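Long-range contacts in Non-reducing end alpha-L-arabinofuranosidase BoGH43B (Bacteroides ovatus, PDB 5JOZ), which hydrolyses terminal non-reducing alpha-L-arabinofuranosides from xyloglucan branches, converting S units to X units: residues A[68-73]-A[390-395]; A[324-329]-A[358-363]. One frame throughout, in Å; residues are numbered along the deposited sequence.

Both contacts lie where the N-terminal GH43 catalytic domain, a five-bladed beta-propeller, meets the C-terminal concanavalin A-like beta-sandwich; the centres of the two contacts are about 11 Å apart. Contact 1 crosses between the domains, pairing the propeller loop 68-73 with 390-395, on strand 389-392 and the corner after it. Contact 2 (324-329 with 358-363) stays within the sandwich domain, and both its segments fall in the chain between those of contact 1. Strands 359-364 and 389-392 belong to the same sheet, each bordering strand 480-486. Arg327 ties the two contacts together: its NE probably hydrogen-bonds to Cys68 O, and its NH2 forms a salt bridge with Asp395 OD2, 3.0 Å away. Arg327, from contact 2, thus reaches both the propeller loop and the corner at 393-395.

Contact 1 of 2, residues A[68-73]-A[390-395]; sequences CNASTG and VVRADD
Ala70 CB lies against the carboxylate of Asp395, 3.5 Å from OD2, and carries most of the contact between 68-73 and 390-395. This is a domain-domain contact between GH43 propeller and concanavalin A-like sandwich, made by a loop before strand 74-83 and the corner at Ala393, where the chain turns away from strand 389-392. The same methyl sits 3.7 Å from Arg392 NH2 and 4.1 Å from Asp394 CB, so one small apolar group packs among three longer side chains. Ser71 only brushes Asp394 with its CB; its hydroxyl is taken up by Thr477.

The charged side of the joint is set within 390-395. Arg392 leaves the strand with CG anti to its backbone N (chi1 163°) and runs extended to NE, then the guanidinium turns across the chain (chi4 80°), one face over Asp394 CA. NH1 and NH2 both grip Asp395 OD1 end-on, with that oxygen in the guanidinium plane. The NH1 bond, 2.8 Å to OD1, uses the anti lone pair of the oxygen, while NH2 reaches it from above the carboxylate plane. Glu34 is a second anionic partner of NH2, and Arg327 a second cation for Asp395 through OD2; such an alternation of charges would be expected to keep Asp395 ionised. A classic beta bulge, Ala393 and Asp394 facing Asn397, accompanies the turn of the chain here. No direct hydrogen bond joins the segments; instead a water accepts from Ala70 N at 2.8 Å and donates to Asp395 OD2.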
loop_
_atom_site.group_PDB
_atom_site.type_symbol
_atom_site.label_atom_id
_atom_site.label_comp_id
_atom_site.label_asym_id
_atom_site.label_seq_id
_atom_site.Cartn_x
_atom_site.Cartn_y
_atom_site.Cartn_z
ATOM N N CYS A 68 0.099 -2.479 -16.990
ATOM C CA CYS A 68 0.518 -1.328 -16.170
ATOM C C CYS A 68 1.970 -1.489 -15.707
ATOM O O CYS A 68 2.446 -2.607 -15.473
ATOM C CB CYS A 68 -0.426 -1.107 -14.966
ATOM S SG CYS A 68 -0.040 -2.052 -13.466
ATOM N N ASN A 69 2.666 -0.365 -15.602
ATOM C CA ASN A 69 4.033 -0.348 -15.093
ATOM C C ASN A 69 4.041 -0.699 -13.617
ATOM O O ASN A 69 3.092 -0.384 -12.879
ATOM C CB ASN A 69 4.704 1.027 -15.298
ATOM C CG ASN A 69 5.205 1.252 -16.729
ATOM O OD1 ASN A 69 5.346 0.317 -17.521
ATOM N ND2 ASN A 69 5.500 2.509 -17.054
ATOM N N ALA A 70 5.109 -1.374 -13.201
ATOM C CA ALA A 70 5.347 -1.638 -11.791
ATOM C C ALA A 70 5.702 -0.319 -11.130
ATOM O O ALA A 70 6.487 0.461 -11.684
ATOM C CB ALA A 70 6.482 -2.627 -11.612
ATOM N N SER A 71 5.066 -0.044 -9.991
ATOM C CA SER A 71 5.462 1.037 -9.090
ATOM C C SER A 71 4.897 2.408 -9.471
ATOM O O SER A 71 4.684 3.226 -8.585
ATOM C CB SER A 71 6.990 1.117 -8.949
ATOM O OG SER A 71 7.345 1.700 -7.714
ATOM N N THR A 72 4.695 2.664 -10.770
ATOM C CA THR A 72 4.092 3.908 -11.270
ATOM C C THR A 72 2.775 3.698 -12.035
ATOM O O THR A 72 2.184 4.665 -12.502
ATOM C CB THR A 72 5.089 4.663 -12.182
ATOM O OG1 THR A 72 5.565 3.777 -13.201
ATOM C CG2 THR A 72 6.281 5.186 -11.378
ATOM N N GLY A 73 2.314 2.454 -12.163
ATOM C CA GLY A 73 1.008 2.150 -12.758
ATOM C C GLY A 73 0.030 1.616 -11.721
ATOM O O GLY A 73 0.405 1.334 -10.569
ATOM N N VAL A 390 10.801 -14.450 -2.766
ATOM C CA VAL A 390 11.336 -13.262 -3.424
ATOM C C VAL A 390 11.126 -12.019 -2.558
ATOM O O VAL A 390 10.056 -11.839 -1.961
ATOM C CB VAL A 390 10.693 -13.060 -4.818
ATOM C CG1 VAL A 390 11.145 -11.745 -5.463
ATOM C CG2 VAL A 390 11.049 -14.242 -5.711
ATOM N N VAL A 391 12.168 -11.191 -2.490
ATOM C CA VAL A 391 12.097 -9.842 -1.963
ATOM C C VAL A 391 11.939 -8.986 -3.206
ATOM O O VAL A 391 12.868 -8.874 -4.005
ATOM C CB VAL A 391 13.383 -9.461 -1.187
ATOM C CG1 VAL A 391 13.283 -8.062 -0.615
ATOM C CG2 VAL A 391 13.653 -10.465 -0.069
ATOM N N ARG A 392 10.748 -8.420 -3.387
ATOM C CA ARG A 392 10.441 -7.616 -4.558
ATOM C C ARG A 392 10.381 -6.167 -4.164
ATOM O O ARG A 392 9.720 -5.833 -3.194
ATOM C CB ARG A 392 9.094 -8.017 -5.157
ATOM C CG ARG A 392 8.470 -7.005 -6.134
ATOM C CD ARG A 392 7.151 -7.577 -6.620
ATOM N NE ARG A 392 6.433 -6.683 -7.522
ATOM C CZ ARG A 392 6.693 -6.534 -8.820
ATOM N NH1 ARG A 392 7.663 -7.235 -9.426
ATOM N NH2 ARG A 392 5.960 -5.680 -9.529
ATOM N N ALA A 393 11.067 -5.322 -4.936
ATOM C CA ALA A 393 10.823 -3.880 -4.946
ATOM C C ALA A 393 9.991 -3.518 -6.177
ATOM O O ALA A 393 8.951 -2.867 -6.070
ATOM C CB ALA A 393 12.138 -3.134 -4.933
ATOM N N ASP A 394 10.443 -3.952 -7.344
ATOM C CA ASP A 394 9.677 -3.798 -8.589
ATOM C C ASP A 394 10.137 -4.874 -9.596
ATOM O O ASP A 394 10.867 -5.789 -9.219
ATOM C CB ASP A 394 9.776 -2.345 -9.129
ATOM C CG ASP A 394 11.213 -1.908 -9.438
ATOM O OD1 ASP A 394 11.981 -2.712 -9.985
ATOM O OD2 ASP A 394 11.579 -0.746 -9.146
ATOM N N ASP A 395 9.721 -4.759 -10.854
ATOM C CA ASP A 395 10.060 -5.760 -11.887
ATOM C C ASP A 395 11.553 -5.857 -12.219
ATOM O O ASP A 395 11.998 -6.878 -12.719
ATOM C CB ASP A 395 9.273 -5.488 -13.189
ATOM C CG ASP A 395 7.763 -5.687 -13.028
ATOM O OD1 ASP A 395 7.342 -6.300 -12.022
ATOM O OD2 ASP A 395 6.991 -5.240 -13.916
HETATM O O HOH W 1 6.739 -2.691 -15.108
#

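Contact 2 of 2, residues A[324-329]-A[358-363]; sequences TFIRNP and PSFIGR
Ile326 and Phe360 make the apolar heart of this contact: the CD1 methyl of Ile326 sits over one face of the Phe360 ring, 4.2 Å from its centroid, in a CH-pi contact. Phe360 CG is anti to its backbone N (chi1 171°), which carries the ring beside the isoleucine, and the two side chains cross obliquely. Pro358 meets Ile326 at about a right angle, bringing its CD to 4.0 Å from Ile326 CB. Phe325 and Ile361 instead run side by side, pointing the same way, with Phe325 CE2 3.5 Å from Ile361 CD1. Pro329 CG covers one face of the Phe325 ring, offset toward its rim.

Behind these side chains, a single antiparallel bridge fixes the backbones. Thr324 and Gly362 form a hydrogen-bonded pair: Gly362 N donates to Thr324 O at 2.8 Å and 167°, within the carbonyl plane, whereas the return bond from Thr324 N to Gly362 O is weak. Thr324 O also receives a CA-H...O contact from Ile361 CA. Farther along, the chains part and a water fills in, accepting from Ile326 N at 2.9 Å and lying within donating distance of Pro358 O and Phe360 O. Near that end Ser359 centres an inverse gamma turn.

Outside this pairing, the backbone of Phe325 hydrogen-bonds with that of Phe36 in strand 35-36 of the catalytic domain, and strand 359-364 runs antiparallel to strand 480-486, so the bridge couples a small interdomain sheet to the sandwich.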
loop_
_atom_site.group_PDB
_atom_site.type_symbol
_atom_site.label_atom_id
_atom_site.label_comp_id
_atom_site.label_asym_id
_atom_site.label_seq_id
_atom_site.Cartn_x
_atom_site.Cartn_y
_atom_site.Cartn_z
ATOM N N THR A 324 -1.121 -11.099 -1.581
ATOM C CA THR A 324 -1.182 -10.093 -2.629
ATOM C C THR A 324 -0.519 -10.585 -3.923
ATOM O O THR A 324 0.538 -11.220 -3.889
ATOM C CB THR A 324 -0.471 -8.802 -2.150
ATOM O OG1 THR A 324 -0.893 -8.489 -0.817
ATOM C CG2 THR A 324 -0.819 -7.645 -3.038
ATOM N N PHE A 325 -1.139 -10.235 -5.050
ATOM C CA PHE A 325 -0.704 -10.629 -6.395
ATOM C C PHE A 325 -0.199 -9.428 -7.184
ATOM O O PHE A 325 -0.491 -8.287 -6.834
ATOM C CB PHE A 325 -1.884 -11.244 -7.151
ATOM C CG PHE A 325 -2.491 -12.406 -6.457
ATOM C CD1 PHE A 325 -3.449 -12.214 -5.453
ATOM C CD2 PHE A 325 -2.111 -13.698 -6.781
ATOM C CE1 PHE A 325 -4.011 -13.294 -4.776
ATOM C CE2 PHE A 325 -2.675 -14.785 -6.117
ATOM C CZ PHE A 325 -3.618 -14.580 -5.113
ATOM N N ILE A 326 0.547 -9.703 -8.251
ATOM C CA ILE A 326 0.986 -8.685 -9.210
ATOM C C ILE A 326 0.013 -8.637 -10.410
ATOM O O ILE A 326 -0.135 -9.629 -11.131
ATOM C CB ILE A 326 2.410 -8.969 -9.705
ATOM C CG1 ILE A 326 3.395 -8.993 -8.514
ATOM C CG2 ILE A 326 2.810 -7.914 -10.726
ATOM C CD1 ILE A 326 4.818 -9.402 -8.849
ATOM N N ARG A 327 -0.645 -7.490 -10.607
ATOM C CA ARG A 327 -1.668 -7.295 -11.665
ATOM C C ARG A 327 -2.800 -8.315 -11.530
ATOM O O ARG A 327 -3.056 -8.750 -10.414
ATOM C CB ARG A 327 -1.016 -7.276 -13.043
ATOM C CG ARG A 327 0.135 -6.283 -13.098
ATOM C CD ARG A 327 0.618 -6.010 -14.513
ATOM N NE ARG A 327 1.821 -5.182 -14.483
ATOM C CZ ARG A 327 3.036 -5.617 -14.140
ATOM N NH1 ARG A 327 3.251 -6.902 -13.852
ATOM N NH2 ARG A 327 4.061 -4.765 -14.111
ATOM N N ASN A 328 -3.479 -8.695 -12.617
ATOM C CA ASN A 328 -4.647 -9.586 -12.535
ATOM C C ASN A 328 -4.282 -11.090 -12.583
ATOM O O ASN A 328 -3.940 -11.611 -13.646
ATOM C CB ASN A 328 -5.626 -9.245 -13.649
ATOM C CG ASN A 328 -6.128 -7.814 -13.549
ATOM O OD1 ASN A 328 -5.777 -6.951 -14.362
ATOM N ND2 ASN A 328 -6.924 -7.547 -12.526
ATOM N N PRO A 329 -4.353 -11.792 -11.431
ATOM C CA PRO A 329 -3.917 -13.178 -11.409
ATOM C C PRO A 329 -4.917 -14.152 -12.044
ATOM O O PRO A 329 -6.105 -14.104 -11.743
ATOM C CB PRO A 329 -3.772 -13.462 -9.904
ATOM C CG PRO A 329 -4.822 -12.615 -9.289
ATOM C CD PRO A 329 -4.766 -11.343 -10.086
ATOM N N PRO A 358 2.797 -12.705 -13.053
ATOM C CA PRO A 358 3.580 -13.889 -12.725
ATOM C C PRO A 358 3.014 -14.635 -11.515
ATOM O O PRO A 358 2.305 -14.042 -10.706
ATOM C CB PRO A 358 4.966 -13.322 -12.405
ATOM C CG PRO A 358 4.747 -11.907 -12.030
ATOM C CD PRO A 358 3.444 -11.461 -12.592
ATOM N N SER A 359 3.322 -15.923 -11.402
ATOM C CA SER A 359 2.895 -16.725 -10.257
ATOM C C SER A 359 3.651 -16.296 -8.967
ATOM O O SER A 359 4.612 -16.932 -8.520
ATOM C CB SER A 359 3.075 -18.219 -10.554
ATOM O OG SER A 359 2.503 -18.558 -11.814
ATOM N N PHE A 360 3.187 -15.192 -8.402
ATOM C CA PHE A 360 3.776 -14.563 -7.230
ATOM C C PHE A 360 2.637 -14.277 -6.271
ATOM O O PHE A 360 1.581 -13.801 -6.693
ATOM C CB PHE A 360 4.472 -13.251 -7.624
ATOM C CG PHE A 360 4.932 -12.417 -6.449
ATOM C CD1 PHE A 360 4.060 -11.531 -5.812
ATOM C CD2 PHE A 360 6.240 -12.494 -6.002
ATOM C CE1 PHE A 360 4.481 -10.766 -4.749
ATOM C CE2 PHE A 360 6.673 -11.729 -4.935
ATOM C CZ PHE A 360 5.791 -10.866 -4.307
ATOM N N ILE A 361 2.846 -14.591 -4.998
ATOM C CA ILE A 361 1.897 -14.274 -3.934
ATOM C C ILE A 361 2.717 -13.795 -2.743
ATOM O O ILE A 361 3.536 -14.540 -2.187
ATOM C CB ILE A 361 1.025 -15.486 -3.536
ATOM C CG1 ILE A 361 0.352 -16.082 -4.792
ATOM C CG2 ILE A 361 -0.029 -15.079 -2.495
ATOM C CD1 ILE A 361 -0.688 -17.161 -4.545
ATOM N N GLY A 362 2.513 -12.543 -2.361
ATOM C CA GLY A 362 3.347 -11.944 -1.333
ATOM C C GLY A 362 2.618 -11.022 -0.398
ATOM O O GLY A 362 1.408 -10.813 -0.511
ATOM N N ARG A 363 3.381 -10.471 0.536
ATOM C CA ARG A 363 2.843 -9.509 1.453
ATOM C C ARG A 363 3.842 -8.426 1.786
ATOM O O ARG A 363 5.057 -8.630 1.701
ATOM C CB ARG A 363 2.321 -10.209 2.703
ATOM C CG ARG A 363 3.369 -10.668 3.694
ATOM C CD ARG A 363 2.735 -10.896 5.052
ATOM N NE ARG A 363 2.177 -12.229 5.186
ATOM C CZ ARG A 363 1.528 -12.663 6.258
ATOM N NH1 ARG A 363 1.326 -11.870 7.304
ATOM N NH2 ARG A 363 1.069 -13.904 6.278
HETATM O O HOH W 2 0.827 -12.333 -9.314
#